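Local coordinates for proximal thread matrix protein 1 (Mytilus galloprovincialis, PDB 4CN9) that probably binds collagen in the matrix of the mussel byssus, using two von Willebrand factor type A domains, one of which carries a zinc-occupied adhesion site, at residues L59-S63 and S64-Y68; L222-S226 and F227-S231; N73-M76 and M77-F80; F206-T209 and E210-I214; L146-V149 and R150-F154. All coordinates share one frame; numbering follows the deposited sequence.

Contact 1. Residues L59-S63 and S64-Y68; sequences LFDDS and SSIQY. With ZN (zinc ion), chain C.
The flat carboxylate of Asp-61 has the CD1 methyl of Ile-66 above its plane, 3.6 Å from OD1, while polar partners meet its oxygens nearer the plane. Another flat group, the Tyr-68 ring, has Ser-64 O against one face, displaced toward the rim. The turn carries the Asp-x-Ser-x-Ser part of the metal-ion-dependent adhesion site (MIDAS) of a von Willebrand factor type A domain: strand 54-61 ends, and the chain leads into helix 64-69. Asp-61 OD1 accepts two bonds. Ser-63 N meets Asp-61 OD1 nearly head-on at 2.8 Å, closing an Asx turn, and Ser-63 OG meets it on the syn side, 19° out of the carboxylate plane. With chi1 at 64°, Ser-63 OG sits between its own N and carbonyl carbon, from where it reaches both this carboxylate and the zinc ion, 2.2 Å from that OG. Ser-65 OG is 2.0 Å from the zinc. Asp-174 and three waters complete six ligands. Asp-61 belongs to the second shell: its OD2 accepts a bond from water 1, which is itself a metal ligand, and is held by Thr-173 and the N of Asp-174. This grip fixes the rotation of the carboxylate and positions both Ser-63 and the water. The Asp-62 carboxylate is engaged separately, in a salt bridge with Arg-135 and a hydrogen bond to Ser-107. The first helical turn is tied back by Ile-66 N to Ser-63 O, with the donor well above the carbonyl plane. Ile-66 CD1 also lies 3.2 Å from Asp-61 O, a buried carbonyl oxygen with no polar partner.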
# COMPACT_ATOMS: atom_id res chain seq x y z
N LEU A 59 -3.54 -16.62 -5.45
CA LEU A 59 -3.27 -16.64 -6.88
C LEU A 59 -1.90 -17.30 -7.06
O LEU A 59 -0.87 -16.74 -6.68
CB LEU A 59 -3.28 -15.19 -7.40
CG LEU A 59 -3.59 -14.83 -8.85
CD1 LEU A 59 -4.68 -15.68 -9.50
CD2 LEU A 59 -4.00 -13.36 -8.86
N PHE A 60 -1.93 -18.50 -7.62
CA PHE A 60 -0.86 -19.48 -7.56
C PHE A 60 -0.29 -19.63 -8.98
O PHE A 60 -0.97 -20.15 -9.85
CB PHE A 60 -1.52 -20.79 -7.07
CG PHE A 60 -0.58 -21.93 -6.81
CD1 PHE A 60 0.02 -22.63 -7.86
CD2 PHE A 60 -0.35 -22.36 -5.51
CE1 PHE A 60 0.85 -23.70 -7.60
CE2 PHE A 60 0.48 -23.43 -5.24
CZ PHE A 60 1.08 -24.11 -6.28
N ASP A 61 0.94 -19.15 -9.20
CA ASP A 61 1.65 -19.26 -10.49
C ASP A 61 1.87 -20.74 -10.82
O ASP A 61 2.49 -21.45 -10.02
CB ASP A 61 2.98 -18.50 -10.36
CG ASP A 61 3.81 -18.44 -11.66
OD1 ASP A 61 3.80 -19.38 -12.49
OD2 ASP A 61 4.53 -17.43 -11.82
N ASP A 62 1.33 -21.22 -11.95
CA ASP A 62 1.63 -22.60 -12.39
C ASP A 62 2.35 -22.65 -13.73
O ASP A 62 2.12 -23.55 -14.53
CB ASP A 62 0.41 -23.54 -12.31
CG ASP A 62 -0.72 -23.19 -13.30
OD1 ASP A 62 -0.71 -22.12 -13.94
OD2 ASP A 62 -1.64 -24.03 -13.41
N SER A 63 3.25 -21.69 -13.95
CA SER A 63 4.10 -21.65 -15.14
C SER A 63 5.16 -22.75 -15.13
O SER A 63 5.61 -23.20 -14.07
CB SER A 63 4.79 -20.28 -15.28
OG SER A 63 5.70 -20.01 -14.20
N SER A 64 5.58 -23.15 -16.33
CA SER A 64 6.52 -24.26 -16.50
C SER A 64 7.89 -23.96 -15.90
O SER A 64 8.62 -24.88 -15.54
CB SER A 64 6.67 -24.60 -17.99
OG SER A 64 7.17 -23.48 -18.70
N SER A 65 8.25 -22.68 -15.81
CA SER A 65 9.52 -22.28 -15.19
C SER A 65 9.74 -22.92 -13.80
O SER A 65 10.87 -23.24 -13.43
CB SER A 65 9.56 -20.76 -15.04
OG SER A 65 8.60 -20.32 -14.10
N ILE A 66 8.65 -23.10 -13.06
CA ILE A 66 8.73 -23.62 -11.71
C ILE A 66 9.14 -25.09 -11.69
O ILE A 66 9.95 -25.50 -10.86
CB ILE A 66 7.37 -23.46 -10.99
CG1 ILE A 66 7.03 -21.97 -10.92
CG2 ILE A 66 7.42 -24.12 -9.60
CD1 ILE A 66 5.67 -21.67 -10.37
N GLN A 67 8.58 -25.87 -12.61
CA GLN A 67 8.85 -27.29 -12.68
C GLN A 67 10.26 -27.52 -13.23
O GLN A 67 10.98 -28.38 -12.74
CB GLN A 67 7.79 -28.00 -13.54
CG GLN A 67 8.01 -29.50 -13.76
CD GLN A 67 7.85 -30.32 -12.48
OE1 GLN A 67 7.11 -29.94 -11.56
NE2 GLN A 67 8.55 -31.45 -12.42
N TYR A 68 10.66 -26.72 -14.22
CA TYR A 68 12.01 -26.80 -14.77
C TYR A 68 13.06 -26.55 -13.70
O TYR A 68 14.10 -27.19 -13.68
CB TYR A 68 12.24 -25.79 -15.90
CG TYR A 68 11.43 -26.02 -17.15
CD1 TYR A 68 11.04 -27.30 -17.54
CD2 TYR A 68 11.06 -24.95 -17.96
CE1 TYR A 68 10.30 -27.51 -18.69
CE2 TYR A 68 10.32 -25.15 -19.11
CZ TYR A 68 9.94 -26.43 -19.47
OH TYR A 68 9.19 -26.63 -20.62
ZN ZN C . 7.40 -18.68 -14.29
O HOH W 1 6.03 -17.13 -14.03
O HOH W 2 7.32 -18.63 -16.37
O HOH W 3 9.06 -17.40 -14.56

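Contact 2. Residues L222-S226 and F227-S231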
# COMPACT_ATOMS: atom_id res chain seq x y z
N LEU A 222 6.67 -9.21 -0.75
CA LEU A 222 7.69 -10.02 -0.08
C LEU A 222 8.47 -10.81 -1.13
O LEU A 222 7.90 -11.26 -2.13
CB LEU A 222 7.04 -10.96 0.92
CG LEU A 222 6.18 -10.27 1.98
CD1 LEU A 222 5.46 -11.30 2.79
CD2 LEU A 222 7.01 -9.37 2.87
N THR A 223 9.77 -10.95 -0.93
CA THR A 223 10.62 -11.63 -1.90
C THR A 223 11.49 -12.68 -1.21
O THR A 223 11.84 -12.56 -0.04
CB THR A 223 11.54 -10.65 -2.66
OG1 THR A 223 12.44 -10.03 -1.74
CG2 THR A 223 10.72 -9.58 -3.36
N THR A 224 11.82 -13.73 -1.96
CA THR A 224 12.69 -14.77 -1.46
C THR A 224 13.44 -15.36 -2.65
O THR A 224 12.98 -15.27 -3.80
CB THR A 224 11.90 -15.85 -0.70
OG1 THR A 224 12.80 -16.86 -0.22
CG2 THR A 224 10.86 -16.50 -1.59
N ASN A 225 14.60 -15.96 -2.38
CA ASN A 225 15.48 -16.42 -3.44
C ASN A 225 15.13 -17.80 -3.98
O ASN A 225 15.48 -18.14 -5.10
CB ASN A 225 16.94 -16.40 -2.97
CG ASN A 225 17.57 -15.03 -3.09
OD1 ASN A 225 18.16 -14.52 -2.14
ND2 ASN A 225 17.45 -14.43 -4.27
N SER A 226 14.43 -18.58 -3.18
CA SER A 226 14.13 -19.95 -3.56
C SER A 226 12.82 -20.40 -2.93
O SER A 226 12.38 -19.86 -1.91
CB SER A 226 15.25 -20.88 -3.10
OG SER A 226 15.47 -20.71 -1.71
N PHE A 227 12.21 -21.40 -3.55
CA PHE A 227 10.99 -21.98 -3.03
C PHE A 227 11.26 -22.64 -1.68
O PHE A 227 10.36 -22.78 -0.86
CB PHE A 227 10.42 -23.00 -4.03
CG PHE A 227 9.98 -22.38 -5.33
CD1 PHE A 227 10.87 -22.22 -6.38
CD2 PHE A 227 8.67 -21.94 -5.49
CE1 PHE A 227 10.46 -21.64 -7.58
CE2 PHE A 227 8.26 -21.36 -6.69
CZ PHE A 227 9.15 -21.21 -7.72
N SER A 228 12.51 -23.04 -1.46
CA SER A 228 12.90 -23.67 -0.20
C SER A 228 12.75 -22.74 1.00
O SER A 228 12.58 -23.20 2.12
CB SER A 228 14.36 -24.15 -0.27
OG SER A 228 14.55 -24.98 -1.41
N GLU A 229 12.81 -21.44 0.75
CA GLU A 229 12.76 -20.46 1.83
C GLU A 229 11.39 -19.80 2.01
O GLU A 229 11.24 -18.89 2.82
CB GLU A 229 13.81 -19.39 1.60
CG GLU A 229 15.22 -19.92 1.64
CD GLU A 229 16.24 -18.83 1.42
OE1 GLU A 229 16.12 -18.10 0.41
OE2 GLU A 229 17.15 -18.69 2.26
N LEU A 230 10.39 -20.27 1.28
CA LEU A 230 9.05 -19.69 1.39
C LEU A 230 8.59 -19.59 2.82
O LEU A 230 7.96 -18.61 3.21
CB LEU A 230 8.03 -20.53 0.62
CG LEU A 230 7.72 -19.98 -0.77
CD1 LEU A 230 6.85 -20.96 -1.50
CD2 LEU A 230 7.06 -18.59 -0.68
N SER A 231 8.90 -20.62 3.61
CA SER A 231 8.40 -20.70 4.97
C SER A 231 8.89 -19.53 5.82
O SER A 231 8.25 -19.17 6.82
CB SER A 231 8.81 -22.03 5.61
OG SER A 231 10.22 -22.16 5.63
O HOH W 4 15.71 -15.51 0.47
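Ser-226 O is gripped from two directions: Glu-229 N donates to it at 3.1 Å, coming from well above the carbonyl plane, and Thr-224 OG1 adds a weak bond. The threonine hydroxyl, anti to its backbone N (chi1 -180°), also rests 3.3 Å from Glu-229 CB, where the two side chains slant across each other. Glu-229 OE1 collects a second group of partners. Water 4 donates to Glu-229 OE1 at 2.6 Å and accepts from Asn-225 N, so one water joins the backbone after the strand to the carboxylate. Ser-226 OG adds a weak bond to the same oxygen. In the fold, this is the exit from strand 221-224, an outermost strand of the von Willebrand factor type A sheet, which gives way to a 3-10 segment leading on to helix 234-241. The two sides of the turn differ. Asn-225, Ser-228 and the Glu-229 carboxylate lie toward the surface, whereas Phe-227 and Leu-230 face inward, the phenylalanine onto Asp-174, Asn-73 and Met-77 and the leucine onto Phe-80. The Phe-227 side chain comes within about 7 Å of the bound zinc ion. Thr-224 CG2 meets Leu-230 CD2 at 4.4 Å on the buried side.

Contact 3. Residues N73-M76 and M77-F80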
# COMPACT_ATOMS: atom_id res chain seq x y z
N ASN A 73 9.51 -27.96 -6.23
CA ASN A 73 8.99 -26.61 -6.02
C ASN A 73 7.47 -26.53 -5.77
O ASN A 73 7.05 -25.86 -4.82
CB ASN A 73 9.36 -25.70 -7.19
CG ASN A 73 10.82 -25.31 -7.17
OD1 ASN A 73 11.47 -25.38 -6.13
ND2 ASN A 73 11.34 -24.89 -8.32
N TYR A 74 6.66 -27.20 -6.59
CA TYR A 74 5.21 -27.11 -6.42
C TYR A 74 4.77 -27.63 -5.05
O TYR A 74 3.85 -27.09 -4.44
CB TYR A 74 4.45 -27.87 -7.51
CG TYR A 74 4.35 -27.12 -8.82
CD1 TYR A 74 3.88 -25.80 -8.86
CD2 TYR A 74 4.72 -27.72 -10.02
CE1 TYR A 74 3.78 -25.11 -10.06
CE2 TYR A 74 4.63 -27.04 -11.23
CZ TYR A 74 4.16 -25.73 -11.24
OH TYR A 74 4.06 -25.04 -12.44
N GLN A 75 5.42 -28.69 -4.58
CA GLN A 75 5.07 -29.23 -3.27
C GLN A 75 5.35 -28.19 -2.17
O GLN A 75 4.57 -28.07 -1.22
CB GLN A 75 5.82 -30.53 -2.97
CG GLN A 75 5.29 -31.24 -1.73
CD GLN A 75 3.78 -31.41 -1.77
OE1 GLN A 75 3.24 -32.05 -2.66
NE2 GLN A 75 3.10 -30.82 -0.80
N MET A 76 6.44 -27.46 -2.31
CA MET A 76 6.81 -26.43 -1.34
C MET A 76 5.84 -25.27 -1.38
O MET A 76 5.53 -24.67 -0.35
CB MET A 76 8.24 -25.94 -1.59
CG MET A 76 9.29 -27.02 -1.31
SD MET A 76 11.00 -26.46 -1.40
CE MET A 76 11.83 -27.96 -0.88
N MET A 77 5.36 -24.94 -2.58
CA MET A 77 4.35 -23.89 -2.72
C MET A 77 3.07 -24.34 -2.05
O MET A 77 2.45 -23.58 -1.32
CB MET A 77 4.08 -23.57 -4.20
CG MET A 77 5.22 -22.88 -4.88
SD MET A 77 4.94 -22.63 -6.66
CE MET A 77 3.63 -21.37 -6.57
N LYS A 78 2.69 -25.59 -2.27
CA LYS A 78 1.46 -26.12 -1.70
C LYS A 78 1.53 -26.11 -0.18
O LYS A 78 0.56 -25.75 0.51
CB LYS A 78 1.21 -27.54 -2.19
CG LYS A 78 0.76 -27.61 -3.62
CD LYS A 78 0.60 -29.03 -4.09
CE LYS A 78 -0.02 -29.07 -5.47
NZ LYS A 78 -0.38 -30.44 -5.88
N ASP A 79 2.68 -26.52 0.35
CA ASP A 79 2.87 -26.57 1.80
C ASP A 79 2.77 -25.18 2.42
O ASP A 79 2.15 -25.00 3.48
CB ASP A 79 4.22 -27.22 2.13
CG ASP A 79 4.23 -28.72 1.83
OD1 ASP A 79 3.14 -29.28 1.61
OD2 ASP A 79 5.31 -29.33 1.84
N PHE A 80 3.35 -24.20 1.74
CA PHE A 80 3.26 -22.83 2.20
C PHE A 80 1.79 -22.40 2.30
O PHE A 80 1.40 -21.76 3.27
CB PHE A 80 4.05 -21.90 1.27
CG PHE A 80 3.98 -20.46 1.66
CD1 PHE A 80 4.72 -19.98 2.72
CD2 PHE A 80 3.16 -19.58 0.97
CE1 PHE A 80 4.66 -18.65 3.08
CE2 PHE A 80 3.09 -18.25 1.33
CZ PHE A 80 3.85 -17.79 2.39
O HOH W 5 2.49 -31.79 -5.58
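Helix 73-85 covers one side of the central sheet of the type A domain, and two consecutive turns of it meet here through Gln-75 with Asp-79 and Tyr-74 with Met-77. Gln-75 NE2 donates to Asp-79 OD1 at 2.9 Å. The oxygen lies in the amide plane, but the donor stands above the carboxylate plane; the two planes are turned 46° apart, and the N-H...O angle is a bent 138°. Gln-75 reaches it by a bend at chi2 (51°), and its OE1 takes a bond from water 5, shared with Lys-78 NZ, as well as one from Gln-130. With alanine in place of Asp-79, Gln-75 NE2 would probably lose this acceptor. Backbone i-to-i+4 bonds run alongside, such as Lys-78 N to Tyr-74 O at 2.9 Å. On the buried side, Met-77 and Tyr-74 lie side by side in a Met-aromatic contact, SD 4.0 Å from CD1 and oblique to the ring. The pair packs on Phe-60 of strand 54-61 and on Ile-66, the Tyr-74 side chain lying about 7 Å from the zinc ion. The phenol OH of Tyr-74 bonds to Asn-136, and Lys-78 NZ binds the carbonyl oxygens of Gln-130 and Met-132.

Contact 4. Residues F206-T209 and E210-I214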
# COMPACT_ATOMS: atom_id res chain seq x y z
N PHE A 206 10.88 -12.61 -11.48
CA PHE A 206 9.87 -11.58 -11.26
C PHE A 206 10.53 -10.19 -11.28
O PHE A 206 11.75 -10.07 -11.12
CB PHE A 206 9.13 -11.82 -9.92
CG PHE A 206 9.94 -11.46 -8.70
CD1 PHE A 206 9.90 -10.17 -8.19
CD2 PHE A 206 10.75 -12.39 -8.07
CE1 PHE A 206 10.64 -9.82 -7.08
CE2 PHE A 206 11.50 -12.05 -6.95
CZ PHE A 206 11.44 -10.77 -6.46
N VAL A 207 9.74 -9.14 -11.50
CA VAL A 207 10.27 -7.79 -11.35
C VAL A 207 9.58 -7.03 -10.21
O VAL A 207 8.33 -6.91 -10.13
CB VAL A 207 10.32 -6.99 -12.69
CG1 VAL A 207 10.23 -7.92 -13.91
CG2 VAL A 207 9.29 -5.88 -12.75
N LYS A 208 10.41 -6.54 -9.30
CA LYS A 208 9.92 -6.05 -8.02
C LYS A 208 9.01 -4.85 -8.15
O LYS A 208 8.00 -4.74 -7.44
CB LYS A 208 11.09 -5.73 -7.09
CG LYS A 208 10.64 -5.42 -5.68
CD LYS A 208 11.81 -5.24 -4.75
CE LYS A 208 11.35 -4.85 -3.36
NZ LYS A 208 12.47 -4.26 -2.59
N THR A 209 9.33 -3.94 -9.06
CA THR A 209 8.52 -2.74 -9.21
C THR A 209 7.13 -3.06 -9.74
O THR A 209 6.18 -2.36 -9.42
CB THR A 209 9.21 -1.71 -10.12
OG1 THR A 209 9.69 -2.37 -11.30
CG2 THR A 209 10.39 -1.08 -9.39
N GLU A 210 7.02 -4.11 -10.55
CA GLU A 210 5.71 -4.56 -11.03
C GLU A 210 4.87 -5.10 -9.87
O GLU A 210 3.69 -4.79 -9.74
CB GLU A 210 5.88 -5.64 -12.11
CG GLU A 210 4.62 -6.46 -12.40
CD GLU A 210 4.79 -7.38 -13.60
OE1 GLU A 210 4.57 -6.91 -14.74
OE2 GLU A 210 5.13 -8.58 -13.41
N LEU A 211 5.49 -5.90 -9.01
CA LEU A 211 4.78 -6.39 -7.83
C LEU A 211 4.40 -5.24 -6.91
O LEU A 211 3.31 -5.22 -6.32
CB LEU A 211 5.62 -7.43 -7.10
CG LEU A 211 5.92 -8.72 -7.89
CD1 LEU A 211 6.54 -9.78 -6.96
CD2 LEU A 211 4.67 -9.27 -8.60
N GLU A 212 5.29 -4.26 -6.79
CA GLU A 212 5.03 -3.08 -5.97
C GLU A 212 3.83 -2.26 -6.46
O GLU A 212 3.13 -1.63 -5.66
CB GLU A 212 6.27 -2.18 -5.88
CG GLU A 212 7.28 -2.67 -4.88
CD GLU A 212 8.58 -1.89 -4.93
OE1 GLU A 212 8.81 -1.16 -5.92
OE2 GLU A 212 9.37 -2.01 -3.96
N GLN A 213 3.59 -2.25 -7.76
CA GLN A 213 2.45 -1.55 -8.33
C GLN A 213 1.15 -2.33 -8.05
O GLN A 213 0.10 -1.72 -7.85
CB GLN A 213 2.60 -1.40 -9.84
CG GLN A 213 3.78 -0.59 -10.33
CD GLN A 213 3.75 -0.38 -11.84
OE1 GLN A 213 3.98 -1.31 -12.62
NE2 GLN A 213 3.44 0.85 -12.26
N ILE A 214 1.25 -3.66 -8.06
CA ILE A 214 0.09 -4.55 -7.86
C ILE A 214 -0.39 -4.60 -6.41
O ILE A 214 -1.59 -4.52 -6.15
CB ILE A 214 0.45 -5.99 -8.32
CG1 ILE A 214 0.58 -6.02 -9.85
CG2 ILE A 214 -0.60 -6.98 -7.89
CD1 ILE A 214 1.28 -7.24 -10.39
O HOH W 6 6.83 -9.75 -11.68
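Phe-206 and Leu-211 make the tight half of this helix start, their side chains crossing at about a right angle with CD1 of the leucine 3.6 Å from CD1 of the phenylalanine. Close by, the Val-207 CG2 methyl packs on Glu-210 CB at 3.5 Å. Val-207 occupies the N-cap of helix 208-214 without a side-chain acceptor; its N-H donates to water 6, which donates to Glu-210 OE2 at 2.7 Å, and that oxygen also accepts from Ser-177 N. Val-207 O accepts the first full helical bond, from Leu-211 N in the carbonyl plane at 3.2 Å. The solvent side is looser. Lys-208 and Glu-212 slant across each other, but NZ stays 4.1 Å from OE2, beyond a salt bridge. The Glu-212 carboxylate instead brushes carbon, OE2 lying 3.5 Å from Lys-208 CE and OE1 3.8 Å from Thr-209 CG2. A lysine in place of Glu-212 would probably deprive Lys-208 of its nearby negative charge. The helix is the crossover of a beta-alpha-beta unit, between strand 195-202 and strand 221-224. Leu-211 leans on Val-221 and Phe-206 on Thr-223 of the latter strand, while Ile-214 meets helix 142-153 at Leu-146 and helix 183-192 at Ala-187.

Contact 5. Residues L146-V149 and R150-F154; sequences LKHV and RENSF
Lys-147 NZ forms a salt bridge with Glu-151 OE2 at 2.8 Å, approaching from above the carboxylate plane. The lysine chain runs out extended and then kinks at chi4 (71°), which turns its ammonium onto the glutamate one helical turn on. Arg-150 NH2 joins Glu-151 OE2 at 3.5 Å, so one oxygen serves two cations, and Glu-186 of helix 183-192 provides that guanidinium with a second anion. The two carboxylates probably offset the nearness of the lysine and arginine charges. Backbone bonds such as Glu-151 N to Lys-147 O, at 2.9 Å, hold the regular part of helix 142-153. The apolar flank of this helix rests on the central sheet of the type A domain, with Val-149 and Phe-154 both against Ile-57 and Val-169. At its C-terminal end the helix widens into a pi-type turn: Ser-153 N and Phe-154 N make weak bonds five residues back, to His-148 O and Val-149 O, before Phe-154 leaves helical geometry. Beside this turn Asn-152 CB lies over one face of the His-148 imidazole in a CH-pi contact, 4.2 Å from the ring centroid, while His-148 NE2 bonds to Thr-112. On the inner side Val-149 and Phe-154 run side by side, CG1 touching ring atom CE2 at 3.6 Å. Ser-153 OG tucks against Val-149 CA at 3.3 Å.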
# COMPACT_ATOMS: atom_id res chain seq x y z
N LEU A 146 -5.57 -11.47 -11.96
CA LEU A 146 -6.19 -10.45 -11.12
C LEU A 146 -7.63 -10.15 -11.58
O LEU A 146 -8.51 -9.95 -10.76
CB LEU A 146 -5.35 -9.17 -11.12
CG LEU A 146 -4.00 -9.30 -10.42
CD1 LEU A 146 -3.09 -8.11 -10.72
CD2 LEU A 146 -4.18 -9.46 -8.93
N LYS A 147 -7.83 -10.10 -12.89
CA LYS A 147 -9.14 -9.87 -13.48
C LYS A 147 -10.09 -11.00 -13.11
O LYS A 147 -11.23 -10.78 -12.68
CB LYS A 147 -8.99 -9.80 -15.00
CG LYS A 147 -10.29 -9.55 -15.77
CD LYS A 147 -10.02 -9.58 -17.28
CE LYS A 147 -11.29 -9.81 -18.07
NZ LYS A 147 -12.17 -8.63 -18.03
N HIS A 148 -9.62 -12.23 -13.28
CA HIS A 148 -10.43 -13.40 -12.92
C HIS A 148 -10.85 -13.36 -11.44
O HIS A 148 -12.00 -13.67 -11.08
CB HIS A 148 -9.63 -14.67 -13.23
CG HIS A 148 -10.37 -15.94 -12.94
ND1 HIS A 148 -11.10 -16.61 -13.90
CD2 HIS A 148 -10.49 -16.67 -11.81
CE1 HIS A 148 -11.62 -17.70 -13.37
NE2 HIS A 148 -11.27 -17.76 -12.10
N VAL A 149 -9.92 -12.96 -10.58
CA VAL A 149 -10.20 -12.86 -9.15
C VAL A 149 -11.28 -11.80 -8.86
O VAL A 149 -12.22 -12.04 -8.11
CB VAL A 149 -8.91 -12.60 -8.34
CG1 VAL A 149 -9.23 -12.18 -6.92
CG2 VAL A 149 -8.01 -13.85 -8.35
N ARG A 150 -11.15 -10.64 -9.49
CA ARG A 150 -12.16 -9.59 -9.32
C ARG A 150 -13.55 -10.02 -9.83
O ARG A 150 -14.55 -9.81 -9.16
CB ARG A 150 -11.72 -8.32 -10.03
CG ARG A 150 -12.74 -7.18 -9.92
CD ARG A 150 -12.25 -5.92 -10.60
NE ARG A 150 -11.74 -6.15 -11.96
CZ ARG A 150 -12.49 -6.16 -13.07
NH1 ARG A 150 -13.79 -5.96 -13.01
NH2 ARG A 150 -11.91 -6.37 -14.25
N GLU A 151 -13.59 -10.63 -11.01
CA GLU A 151 -14.86 -10.93 -11.68
C GLU A 151 -15.52 -12.23 -11.19
O GLU A 151 -16.74 -12.34 -11.19
CB GLU A 151 -14.64 -10.99 -13.20
CG GLU A 151 -14.23 -9.65 -13.82
CD GLU A 151 -14.05 -9.69 -15.35
OE1 GLU A 151 -13.93 -10.78 -15.94
OE2 GLU A 151 -14.03 -8.61 -15.97
N ASN A 152 -14.73 -13.21 -10.77
CA ASN A 152 -15.28 -14.52 -10.40
C ASN A 152 -15.07 -14.89 -8.93
O ASN A 152 -16.02 -15.29 -8.25
CB ASN A 152 -14.66 -15.63 -11.26
CG ASN A 152 -15.06 -15.53 -12.72
OD1 ASN A 152 -15.30 -14.44 -13.25
ND2 ASN A 152 -15.16 -16.67 -13.38
N SER A 153 -13.83 -14.77 -8.46
CA SER A 153 -13.45 -15.37 -7.18
C SER A 153 -14.18 -14.79 -5.98
O SER A 153 -14.47 -15.52 -5.02
CB SER A 153 -11.95 -15.24 -6.95
OG SER A 153 -11.22 -15.79 -8.01
N PHE A 154 -14.45 -13.49 -6.00
CA PHE A 154 -15.15 -12.84 -4.90
C PHE A 154 -16.63 -12.66 -5.19
O PHE A 154 -17.34 -12.01 -4.41
CB PHE A 154 -14.51 -11.49 -4.60
CG PHE A 154 -13.21 -11.59 -3.87
CD1 PHE A 154 -13.16 -12.07 -2.57
CD2 PHE A 154 -12.03 -11.25 -4.49
CE1 PHE A 154 -11.95 -12.17 -1.88
CE2 PHE A 154 -10.81 -11.34 -3.81
CZ PHE A 154 -10.78 -11.81 -2.51

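Overall arrangement
All five contacts are local, between neighbouring residues of one type A domain, and follow one another along the chain without nesting or crossing; none closes a long loop. Contact 1 leads from strand 54-61 into helix 64-69, and contact 3 follows on helix 73-85, tied to it by Ile-66 O and Asn-73 ND2. Contact 5, on helix 142-153, reaches contact 1 through Leu-59. Contact 4, the start of helix 208-214, touches contact 5 where Ile-214 meets Leu-146. Contact 2 comes last, at the exit of strand 221-224: its Phe-227 packs on contacts 1 and 3, and its Thr-223 on Phe-206 of contact 4.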